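Local coordinates for protein inositol 2-dehydrogenase (Sinorhizobium meliloti, PDB 4HKT) that oxidises myo-inositol to 2-keto-myo-inositol (scyllo-inosose) with NAD+ as the electron acceptor, the first step of myo-inositol degradation, at residues A131-I136 and A180-G185; E145-T150 and I240-S245; A11-K16 and D274-R279; R124-F129 and T278-A283. All coordinates share one frame; numbering follows the deposited sequence.

In the fold
Helix 127-137 ties three of the four contacts together. Its start is fastened to segment 278-283 in contact 4, its middle packs on helix 168-184 in contact 1, and its inner side rests on the strand pair of contact 2, where Ile-240 CD1 meets Phe-129 CD1 at 3.4 Å. Contacts 1 and 2 form one helix-on-sheet layer, their centres about 9 Å apart. Contact 3 shares Thr-278 and Arg-279 with contact 4, the two centres lying about 13 Å apart, and carries the path on to the glycine-rich turn of the Rossmann fold, which probably serves NAD. Contact 1 has its centre about 25 Å from that of contact 3.

Contact 1 of 4, residues A131-I136 and A180-G185; sequences AVRKAI and ARFLLG
Arg-133 on helix 127-137 crosses over the ring of Phe-182 on helix 168-184, and this pair makes much of a contact between two segments whose axes pass at 10.3 Å with an angle of 30°. The arginine starts with CG anti to the backbone N (chi1 173°) and bends at chi2 and chi3, its methylenes covering one ring face before the guanidinium turns to the end of the partner helix. CG makes an off-centre CH-pi contact 4.2 Å from the ring centroid of Phe-182, and the guanidinium itself is tilted 62° from the ring plane. Arg-133 NH1 gives a weak hydrogen bond to Phe-182 O at 3.0 Å and also lies 3.1 Å from Leu-183 O. Its NH2 has a stronger partner in a salt bridge with Asp-137. Nearer the sheet, Val-132 CG1 meets Leu-183 CD2 at 4.2 Å, and both residues pack on Ile-240. An alanine in place of Arg-133 would probably leave Asp-137 without its ionic mate and the face of Phe-182 without the CG and CD over it. The chemistry is thus layered, apolar against the sheet and cationic where the last carbonyls of helix 168-184 would be expected to welcome positive charge.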
# COMPACT_ATOMS: atom_id res chain seq x y z
N ALA B 131 -3.90 4.66 18.40
CA ALA B 131 -4.20 5.72 17.44
C ALA B 131 -5.55 5.48 16.74
O ALA B 131 -6.25 6.43 16.38
CB ALA B 131 -3.07 5.86 16.43
N VAL B 132 -5.95 4.22 16.56
CA VAL B 132 -7.29 3.94 16.05
C VAL B 132 -8.30 4.47 17.05
O VAL B 132 -9.20 5.22 16.70
CB VAL B 132 -7.50 2.45 15.76
CG1 VAL B 132 -8.97 2.17 15.48
CG2 VAL B 132 -6.63 1.96 14.61
N ARG B 133 -8.13 4.09 18.31
CA ARG B 133 -9.04 4.52 19.34
C ARG B 133 -9.10 6.09 19.50
O ARG B 133 -10.18 6.67 19.65
CB ARG B 133 -8.66 3.86 20.65
CG ARG B 133 -9.43 4.35 21.85
CD ARG B 133 -10.83 3.78 21.82
NE ARG B 133 -11.84 4.81 21.99
CZ ARG B 133 -13.13 4.68 21.65
NH1 ARG B 133 -13.62 3.54 21.16
NH2 ARG B 133 -13.95 5.71 21.83
N LYS B 134 -7.94 6.72 19.47
CA LYS B 134 -7.82 8.18 19.52
C LYS B 134 -8.56 8.86 18.35
O LYS B 134 -9.25 9.89 18.50
CB LYS B 134 -6.34 8.58 19.55
CG LYS B 134 -6.10 10.09 19.48
CD LYS B 134 -4.67 10.50 19.87
CE LYS B 134 -4.68 11.86 20.60
NZ LYS B 134 -5.30 12.92 19.76
N ALA B 135 -8.45 8.29 17.16
CA ALA B 135 -9.17 8.80 16.01
C ALA B 135 -10.66 8.73 16.25
O ALA B 135 -11.39 9.68 15.92
CB ALA B 135 -8.78 8.07 14.74
N ILE B 136 -11.13 7.62 16.86
CA ILE B 136 -12.53 7.48 17.19
C ILE B 136 -12.95 8.49 18.28
O ILE B 136 -13.99 9.14 18.17
CB ILE B 136 -12.88 6.04 17.69
CG1 ILE B 136 -12.60 4.99 16.59
CG2 ILE B 136 -14.33 6.02 18.09
CD1 ILE B 136 -12.60 3.54 17.06
N ALA B 180 -12.73 -5.55 21.18
CA ALA B 180 -14.06 -5.15 20.80
C ALA B 180 -14.68 -4.19 21.77
O ALA B 180 -15.24 -3.17 21.36
CB ALA B 180 -14.96 -6.38 20.57
N ARG B 181 -14.55 -4.45 23.07
CA ARG B 181 -15.06 -3.52 24.07
C ARG B 181 -14.32 -2.16 24.00
O ARG B 181 -14.94 -1.09 24.14
CB ARG B 181 -14.92 -4.12 25.49
CG ARG B 181 -15.92 -5.25 25.78
CD ARG B 181 -15.75 -5.81 27.18
NE ARG B 181 -16.14 -4.84 28.16
CZ ARG B 181 -15.34 -4.11 28.93
NH1 ARG B 181 -14.01 -4.23 28.93
NH2 ARG B 181 -15.90 -3.23 29.74
N PHE B 182 -13.01 -2.23 23.78
CA PHE B 182 -12.16 -1.03 23.64
C PHE B 182 -12.59 -0.14 22.45
O PHE B 182 -12.54 1.09 22.54
CB PHE B 182 -10.73 -1.50 23.48
CG PHE B 182 -9.68 -0.42 23.46
CD1 PHE B 182 -9.48 0.40 24.55
CD2 PHE B 182 -8.81 -0.31 22.38
CE1 PHE B 182 -8.48 1.38 24.53
CE2 PHE B 182 -7.80 0.65 22.36
CZ PHE B 182 -7.64 1.48 23.45
N LEU B 183 -12.97 -0.76 21.34
CA LEU B 183 -13.28 -0.07 20.10
C LEU B 183 -14.73 0.35 19.99
O LEU B 183 -15.03 1.43 19.42
CB LEU B 183 -12.95 -0.93 18.89
CG LEU B 183 -11.51 -1.37 18.72
CD1 LEU B 183 -11.34 -2.30 17.54
CD2 LEU B 183 -10.62 -0.17 18.56
N LEU B 184 -15.63 -0.48 20.53
CA LEU B 184 -17.05 -0.20 20.41
C LEU B 184 -17.46 0.98 21.23
O LEU B 184 -18.42 1.66 20.85
CB LEU B 184 -17.93 -1.35 20.86
CG LEU B 184 -18.05 -2.51 19.89
CD1 LEU B 184 -18.51 -3.73 20.65
CD2 LEU B 184 -18.98 -2.16 18.73
N GLY B 185 -16.82 1.13 22.37
CA GLY B 185 -17.19 2.17 23.34
C GLY B 185 -18.41 1.82 24.19
O GLY B 185 -18.76 2.58 25.09

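Contact 2 of 4, residues E145-T150 and I240-S245; sequences EMVTIT and IEVHGS. With EDO (1,2-ethanediol), chain C.
Glu-145 and Met-146, the latter a selenomethionine, both face His-243, a classic beta bulge at one end of an antiparallel strand pair in the mixed sheet of the C-terminal domain. Backbone bonds come first: His-243 O accepts from Glu-145 N at 2.9 Å and from Met-146 N at 3.0 Å, while His-243 N returns a bond to Met-146 O. Farther along, Thr-148 and Glu-241 form a hydrogen-bonded pair with both bonds at 2.8 Å, Thr-148 N to Glu-241 O and Glu-241 N to Thr-148 O.

Apolar contacts occupy the face bearing Val-147, Ile-149, Ile-240 and Val-242, which lies against helices 127-137 and 168-184. Val-147 and Val-242 lie side by side and point the same way, CG2 to CG1 at 4.2 Å.

The face of Met-146, Thr-148, Glu-241 and His-243 turns to the neighbouring third subunit: Glu-241 forms salt bridges with its Arg-152 and Arg-239, and His-243 NE2 bonds its Ser-229. At the bulge, Glu-145 is salt-bridged to Arg-231 of that subunit. Glu-241 extends from the strand, CG anti to the backbone N (chi1 -179°), and a water spans the strands beside it, 3.1 Å from Thr-148 OG1 and donating to Glu-241 OE1 at 2.9 Å.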
# COMPACT_ATOMS: atom_id res chain seq x y z
N GLU B 145 -20.16 2.20 14.18
CA GLU B 145 -21.24 1.31 13.72
C GLU B 145 -20.82 -0.21 13.69
O GLU B 145 -21.49 -1.06 14.26
CB GLU B 145 -21.69 1.78 12.33
CG GLU B 145 -22.45 3.11 12.43
CD GLU B 145 -22.83 3.77 11.11
OE1 GLU B 145 -22.55 3.27 9.96
OE2 GLU B 145 -23.39 4.89 11.27
N MSE B 146 -19.72 -0.54 13.01
CA MSE B 146 -19.39 -1.95 12.75
C MSE B 146 -17.89 -2.12 12.88
O MSE B 146 -17.14 -1.38 12.27
CB MSE B 146 -19.86 -2.35 11.35
CG MSE B 146 -21.36 -2.09 11.21
SE MSE B 146 -22.04 -2.72 9.49
CE MSE B 146 -21.98 -4.60 10.03
N VAL B 147 -17.47 -3.07 13.69
CA VAL B 147 -16.06 -3.34 13.99
C VAL B 147 -15.72 -4.68 13.38
O VAL B 147 -16.54 -5.61 13.44
CB VAL B 147 -15.84 -3.42 15.52
CG1 VAL B 147 -14.45 -3.93 15.87
CG2 VAL B 147 -16.11 -2.07 16.13
N THR B 148 -14.55 -4.80 12.79
CA THR B 148 -14.06 -6.08 12.29
C THR B 148 -12.63 -6.30 12.83
O THR B 148 -11.74 -5.40 12.75
CB THR B 148 -14.05 -6.17 10.75
OG1 THR B 148 -15.29 -5.69 10.22
CG2 THR B 148 -13.89 -7.63 10.28
N ILE B 149 -12.45 -7.46 13.41
CA ILE B 149 -11.21 -7.83 14.13
C ILE B 149 -10.80 -9.18 13.58
O ILE B 149 -11.59 -10.12 13.62
CB ILE B 149 -11.42 -7.93 15.64
CG1 ILE B 149 -11.77 -6.59 16.24
CG2 ILE B 149 -10.18 -8.48 16.38
CD1 ILE B 149 -12.31 -6.70 17.64
N THR B 150 -9.58 -9.27 13.08
CA THR B 150 -9.02 -10.49 12.59
C THR B 150 -7.72 -10.78 13.30
O THR B 150 -6.78 -9.96 13.27
CB THR B 150 -8.73 -10.39 11.11
OG1 THR B 150 -9.95 -10.06 10.44
CG2 THR B 150 -8.18 -11.73 10.57
N ILE B 240 -7.46 -4.59 12.96
CA ILE B 240 -8.70 -4.06 13.47
C ILE B 240 -9.19 -3.01 12.47
O ILE B 240 -8.40 -2.32 11.79
CB ILE B 240 -8.59 -3.45 14.87
CG1 ILE B 240 -7.58 -2.27 14.87
CG2 ILE B 240 -8.18 -4.50 15.89
CD1 ILE B 240 -7.64 -1.44 16.14
N GLU B 241 -10.49 -2.91 12.41
CA GLU B 241 -11.16 -1.97 11.52
C GLU B 241 -12.44 -1.51 12.16
O GLU B 241 -13.18 -2.33 12.76
CB GLU B 241 -11.41 -2.62 10.16
CG GLU B 241 -12.08 -1.63 9.21
CD GLU B 241 -12.52 -2.22 7.88
OE1 GLU B 241 -12.38 -3.43 7.65
OE2 GLU B 241 -12.99 -1.41 7.04
N VAL B 242 -12.75 -0.21 12.03
CA VAL B 242 -13.94 0.35 12.61
C VAL B 242 -14.64 1.27 11.59
O VAL B 242 -14.06 2.28 11.13
CB VAL B 242 -13.65 1.14 13.89
CG1 VAL B 242 -14.96 1.62 14.50
CG2 VAL B 242 -12.86 0.31 14.88
N HIS B 243 -15.84 0.87 11.20
CA HIS B 243 -16.66 1.63 10.28
C HIS B 243 -17.60 2.45 11.14
O HIS B 243 -18.20 1.91 12.06
CB HIS B 243 -17.43 0.71 9.36
CG HIS B 243 -18.37 1.41 8.44
ND1 HIS B 243 -17.95 2.28 7.45
CD2 HIS B 243 -19.72 1.37 8.34
CE1 HIS B 243 -18.99 2.74 6.80
NE2 HIS B 243 -20.08 2.19 7.30
N GLY B 244 -17.67 3.75 10.85
CA GLY B 244 -18.52 4.71 11.57
C GLY B 244 -19.33 5.56 10.61
O GLY B 244 -19.22 5.40 9.38
N SER B 245 -20.15 6.47 11.16
CA SER B 245 -21.11 7.24 10.35
C SER B 245 -20.41 8.18 9.37
O SER B 245 -20.89 8.43 8.25
CB SER B 245 -22.11 8.03 11.26
OG SER B 245 -21.42 8.85 12.20
C1 EDO C . -9.29 2.41 6.08
O1 EDO C . -8.52 1.51 5.28
C2 EDO C . -10.49 1.68 6.70
O2 EDO C . -11.46 1.33 5.70
O HOH W 1 -14.33 -5.50 7.31

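Contact 3 of 4, residues A11-K16 and D274-R279; sequences AGRIGK and DFFMTR
Arg-13 sets off with CG anti to its carbonyl carbon and bends at chi3 (-60°), which sets NE; the guanidinium beyond lies by Phe-275 and Met-277, while Phe-276 swings CG between its backbone N and carbonyl carbon (chi1 61°) and meets Ile-14. The guanidinium lies with one face toward Phe-276 CE2 and the selenium of Met-277, a selenomethionine. At its far end NH2 comes to the edge of the Phe-275 ring, 3.7 Å from Phe-275 CE2, with the two planes 65° apart. Arg-13 CD lies 4.0 Å from Met-277 SE, and NH1 approaches Met-277 CE. Beside this, Ile-14 crosses Phe-276 at about a right angle, and both Ile-14 CG1 and CD1 stand 3.8 Å from Phe-276 CZ.

Within 274-279 the side chains also pack on one another: Phe-276 CD2 sits over the centre of the Phe-275 ring, and Met-277 SE lies over a face of the Phe-276 ring, offset toward its rim, on the side where Phe-275 also lies. Phe-275 is backed in turn by Tyr-236, ring edge to face.

Segment 11-16 includes Gly-12 and Gly-15 of a GxGxxG pattern, consistent with the dinucleotide-binding turn of the Rossmann fold. The segments are joined by van der Waals packing, Ile-14 on Phe-276 and the arginine beside aromatic carbon and selenium, which its charge would be expected to polarise; there is no direct polar bond between them.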
# COMPACT_ATOMS: atom_id res chain seq x y z
N ALA B 11 9.24 -16.96 34.56
CA ALA B 11 10.39 -16.66 33.71
C ALA B 11 10.32 -17.28 32.31
O ALA B 11 11.34 -17.41 31.64
CB ALA B 11 11.68 -17.09 34.41
N GLY B 12 9.12 -17.65 31.86
CA GLY B 12 8.93 -18.15 30.49
C GLY B 12 8.96 -17.03 29.46
O GLY B 12 9.47 -15.94 29.73
N ARG B 13 8.42 -17.31 28.27
CA ARG B 13 8.43 -16.34 27.17
C ARG B 13 7.81 -15.02 27.60
O ARG B 13 8.38 -13.95 27.39
CB ARG B 13 7.65 -16.86 25.94
CG ARG B 13 8.42 -17.82 25.06
CD ARG B 13 7.87 -17.88 23.64
NE ARG B 13 6.47 -18.31 23.59
CZ ARG B 13 5.84 -18.71 22.49
NH1 ARG B 13 6.46 -18.76 21.31
NH2 ARG B 13 4.56 -19.09 22.56
N ILE B 14 6.64 -15.11 28.22
CA ILE B 14 5.90 -13.91 28.55
C ILE B 14 6.68 -13.17 29.65
O ILE B 14 6.83 -11.97 29.59
CB ILE B 14 4.43 -14.20 28.96
CG1 ILE B 14 3.65 -14.89 27.81
CG2 ILE B 14 3.72 -12.89 29.27
CD1 ILE B 14 3.98 -16.34 27.51
N GLY B 15 7.21 -13.91 30.62
CA GLY B 15 8.05 -13.32 31.65
C GLY B 15 9.24 -12.56 31.11
O GLY B 15 9.59 -11.49 31.63
N LYS B 16 9.88 -13.10 30.08
CA LYS B 16 11.05 -12.45 29.47
C LYS B 16 10.68 -11.11 28.85
O LYS B 16 11.43 -10.14 28.94
CB LYS B 16 11.69 -13.35 28.41
CG LYS B 16 12.38 -14.60 28.95
CD LYS B 16 13.08 -15.38 27.84
CE LYS B 16 14.06 -16.43 28.36
NZ LYS B 16 13.51 -17.82 28.30
N ASP B 274 6.71 -13.00 13.75
CA ASP B 274 6.42 -14.37 14.15
C ASP B 274 5.31 -14.37 15.17
O ASP B 274 4.27 -14.98 14.91
CB ASP B 274 7.64 -15.09 14.73
CG ASP B 274 8.71 -15.34 13.69
OD1 ASP B 274 8.37 -15.46 12.50
OD2 ASP B 274 9.89 -15.39 14.06
N PHE B 275 5.51 -13.69 16.31
CA PHE B 275 4.49 -13.75 17.39
C PHE B 275 4.51 -12.48 18.26
O PHE B 275 5.01 -11.44 17.84
CB PHE B 275 4.66 -15.05 18.20
CG PHE B 275 3.37 -15.63 18.79
CD1 PHE B 275 2.09 -15.12 18.49
CD2 PHE B 275 3.44 -16.72 19.65
CE1 PHE B 275 0.94 -15.67 19.06
CE2 PHE B 275 2.30 -17.29 20.21
CZ PHE B 275 1.05 -16.76 19.92
N PHE B 276 3.91 -12.55 19.45
CA PHE B 276 3.72 -11.36 20.25
C PHE B 276 5.05 -10.75 20.72
O PHE B 276 5.13 -9.54 20.93
CB PHE B 276 2.80 -11.66 21.45
CG PHE B 276 3.32 -12.71 22.38
CD1 PHE B 276 4.39 -12.43 23.26
CD2 PHE B 276 2.78 -14.01 22.38
CE1 PHE B 276 4.88 -13.41 24.10
CE2 PHE B 276 3.27 -14.99 23.24
CZ PHE B 276 4.32 -14.69 24.10
N MSE B 277 6.08 -11.60 20.84
CA MSE B 277 7.38 -11.20 21.35
C MSE B 277 7.88 -9.98 20.63
O MSE B 277 8.31 -9.03 21.27
CB MSE B 277 8.45 -12.30 21.25
CG MSE B 277 8.17 -13.52 22.15
SE MSE B 277 6.81 -14.76 21.42
CE MSE B 277 7.84 -15.42 19.85
N THR B 278 7.86 -9.98 19.31
CA THR B 278 8.33 -8.81 18.59
C THR B 278 7.22 -7.91 18.11
O THR B 278 7.46 -6.73 17.94
CB THR B 278 9.28 -9.10 17.42
OG1 THR B 278 8.70 -10.04 16.54
CG2 THR B 278 10.65 -9.60 17.92
N ARG B 279 6.02 -8.43 17.87
CA ARG B 279 4.94 -7.56 17.38
C ARG B 279 4.60 -6.48 18.41
O ARG B 279 4.34 -5.31 18.04
CB ARG B 279 3.63 -8.36 17.00
CG ARG B 279 2.37 -7.48 16.87
CD ARG B 279 2.36 -6.63 15.60
NE ARG B 279 1.19 -5.76 15.42
CZ ARG B 279 0.97 -4.61 16.05
NH1 ARG B 279 1.85 -4.14 16.92
NH2 ARG B 279 -0.11 -3.89 15.80

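Contact 4 of 4, residues R124-F129 and T278-A283; sequences RFDPHF and TRYTEA. With EDO (1,2-ethanediol), chain S.
Asp-126 and Arg-279 form the tight heart of this contact, a two-nitrogen, end-on salt bridge. Arg-279 NH1 reaches Asp-126 OD1 at 2.7 Å and NH2 reaches Asp-126 OD2 at 3.1 Å, both in the guanidinium plane but from above the carboxylate, the two planes being 62° apart. With CG anti to the backbone N (chi1 164°), Arg-279 has CG over the centre of the Tyr-280 ring, while NH2 also sits over a face of the Phe-129 ring. Phe-129 CE2 closes the group at the edge of Tyr-280, 3.3 Å from Tyr-280 OH, whose own hydrogen-bond partner is Gln-238. Behind Asp-126, Ala-283 CB presses on the backbone, 3.6 Å from Asp-126 N. A water held here accepts from Ala-283 N and lies 2.7 Å from Asp-126 OD1.

Water takes over on the looser side. Pro-127 CG touches exposed Glu-282 at OE1 (3.7 Å), and one water joins Glu-282 OE2 to His-128 NE2; the other ring nitrogen of His-128 is bonded to Ser-258 N of the neighbouring second subunit.

An alanine in place of Asp-126 would probably leave the Arg-279 charge without its mate and the first turn of helix 127-137 uncapped. Asp-126 OD2 accepts from Phe-129 N at 3.0 Å, on the face opposite Arg-279 NH2, and weakly from His-128 N: the signature of an aspartate N-cap, here doubling as a salt-bridge partner.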
# COMPACT_ATOMS: atom_id res chain seq x y z
N ARG B 124 -4.23 -3.01 23.99
CA ARG B 124 -4.73 -1.68 24.24
C ARG B 124 -3.60 -0.60 24.29
O ARG B 124 -3.92 0.59 24.25
CB ARG B 124 -5.47 -1.64 25.56
CG ARG B 124 -6.79 -2.35 25.62
CD ARG B 124 -7.43 -2.00 26.92
NE ARG B 124 -8.70 -2.65 27.06
CZ ARG B 124 -9.76 -2.09 27.61
NH1 ARG B 124 -9.70 -0.84 28.11
NH2 ARG B 124 -10.88 -2.79 27.68
N PHE B 125 -2.33 -1.01 24.42
CA PHE B 125 -1.18 -0.10 24.53
C PHE B 125 -0.32 -0.06 23.26
O PHE B 125 0.71 0.64 23.21
CB PHE B 125 -0.32 -0.49 25.76
CG PHE B 125 -1.04 -0.31 27.04
CD1 PHE B 125 -1.26 0.94 27.55
CD2 PHE B 125 -1.56 -1.41 27.73
CE1 PHE B 125 -1.95 1.12 28.74
CE2 PHE B 125 -2.23 -1.24 28.92
CZ PHE B 125 -2.44 0.03 29.42
N ASP B 126 -0.71 -0.82 22.24
CA ASP B 126 -0.05 -0.79 20.94
C ASP B 126 -0.20 0.60 20.31
O ASP B 126 -1.33 1.14 20.29
CB ASP B 126 -0.66 -1.84 20.00
CG ASP B 126 -0.01 -1.84 18.66
OD1 ASP B 126 1.25 -2.07 18.61
OD2 ASP B 126 -0.71 -1.51 17.66
N PRO B 127 0.90 1.18 19.79
CA PRO B 127 0.75 2.55 19.26
C PRO B 127 -0.25 2.66 18.10
O PRO B 127 -0.97 3.64 18.01
CB PRO B 127 2.15 2.93 18.78
CG PRO B 127 3.07 1.94 19.39
CD PRO B 127 2.27 0.68 19.62
N HIS B 128 -0.34 1.61 17.28
CA HIS B 128 -1.26 1.62 16.14
C HIS B 128 -2.70 1.47 16.56
O HIS B 128 -3.58 2.24 16.15
CB HIS B 128 -0.84 0.53 15.14
CG HIS B 128 0.64 0.44 15.00
ND1 HIS B 128 1.36 1.37 14.28
CD2 HIS B 128 1.55 -0.36 15.59
CE1 HIS B 128 2.64 1.09 14.38
NE2 HIS B 128 2.79 0.06 15.20
N PHE B 129 -2.96 0.50 17.44
CA PHE B 129 -4.31 0.36 17.95
C PHE B 129 -4.78 1.54 18.79
O PHE B 129 -5.95 1.93 18.73
CB PHE B 129 -4.48 -0.95 18.71
CG PHE B 129 -4.18 -2.19 17.91
CD1 PHE B 129 -4.32 -2.23 16.52
CD2 PHE B 129 -3.77 -3.33 18.56
CE1 PHE B 129 -4.03 -3.37 15.82
CE2 PHE B 129 -3.53 -4.50 17.86
CZ PHE B 129 -3.67 -4.52 16.49
N THR B 278 7.86 -9.98 19.31
CA THR B 278 8.33 -8.81 18.59
C THR B 278 7.22 -7.91 18.11
O THR B 278 7.46 -6.73 17.94
CB THR B 278 9.28 -9.10 17.42
OG1 THR B 278 8.70 -10.04 16.54
CG2 THR B 278 10.65 -9.60 17.92
N ARG B 279 6.02 -8.43 17.87
CA ARG B 279 4.94 -7.56 17.38
C ARG B 279 4.60 -6.48 18.41
O ARG B 279 4.34 -5.31 18.04
CB ARG B 279 3.63 -8.36 17.00
CG ARG B 279 2.37 -7.48 16.87
CD ARG B 279 2.36 -6.63 15.60
NE ARG B 279 1.19 -5.76 15.42
CZ ARG B 279 0.97 -4.61 16.05
NH1 ARG B 279 1.85 -4.14 16.92
NH2 ARG B 279 -0.11 -3.89 15.80
N TYR B 280 4.63 -6.84 19.68
CA TYR B 280 4.12 -5.93 20.71
C TYR B 280 5.16 -5.28 21.66
O TYR B 280 4.79 -4.76 22.72
CB TYR B 280 3.01 -6.64 21.49
CG TYR B 280 1.73 -6.79 20.65
CD1 TYR B 280 1.06 -5.68 20.16
CD2 TYR B 280 1.19 -8.06 20.38
CE1 TYR B 280 -0.09 -5.81 19.39
CE2 TYR B 280 0.02 -8.21 19.63
CZ TYR B 280 -0.61 -7.08 19.13
OH TYR B 280 -1.74 -7.21 18.37
N THR B 281 6.41 -5.23 21.24
CA THR B 281 7.46 -4.63 22.09
C THR B 281 7.13 -3.20 22.56
O THR B 281 7.23 -2.91 23.77
CB THR B 281 8.84 -4.65 21.43
OG1 THR B 281 8.86 -3.70 20.38
CG2 THR B 281 9.15 -6.01 20.87
N GLU B 282 6.67 -2.32 21.67
CA GLU B 282 6.27 -0.99 22.10
C GLU B 282 5.07 -1.06 23.04
O GLU B 282 4.97 -0.29 24.01
CB GLU B 282 5.96 -0.07 20.91
CG GLU B 282 7.18 0.34 20.10
CD GLU B 282 6.78 0.91 18.76
OE1 GLU B 282 6.66 2.14 18.65
OE2 GLU B 282 6.54 0.10 17.84
N ALA B 283 4.14 -1.97 22.75
CA ALA B 283 2.97 -2.09 23.59
C ALA B 283 3.34 -2.48 25.02
O ALA B 283 2.84 -1.86 25.97
CB ALA B 283 1.96 -3.07 22.99
C1 EDO S . -13.75 0.84 27.29
O1 EDO S . -12.44 1.28 26.92
C2 EDO S . -13.75 -0.67 27.59
O2 EDO S . -12.69 -1.03 28.50
O HOH W 2 3.49 -2.72 20.01
O HOH W 3 5.00 -1.14 15.98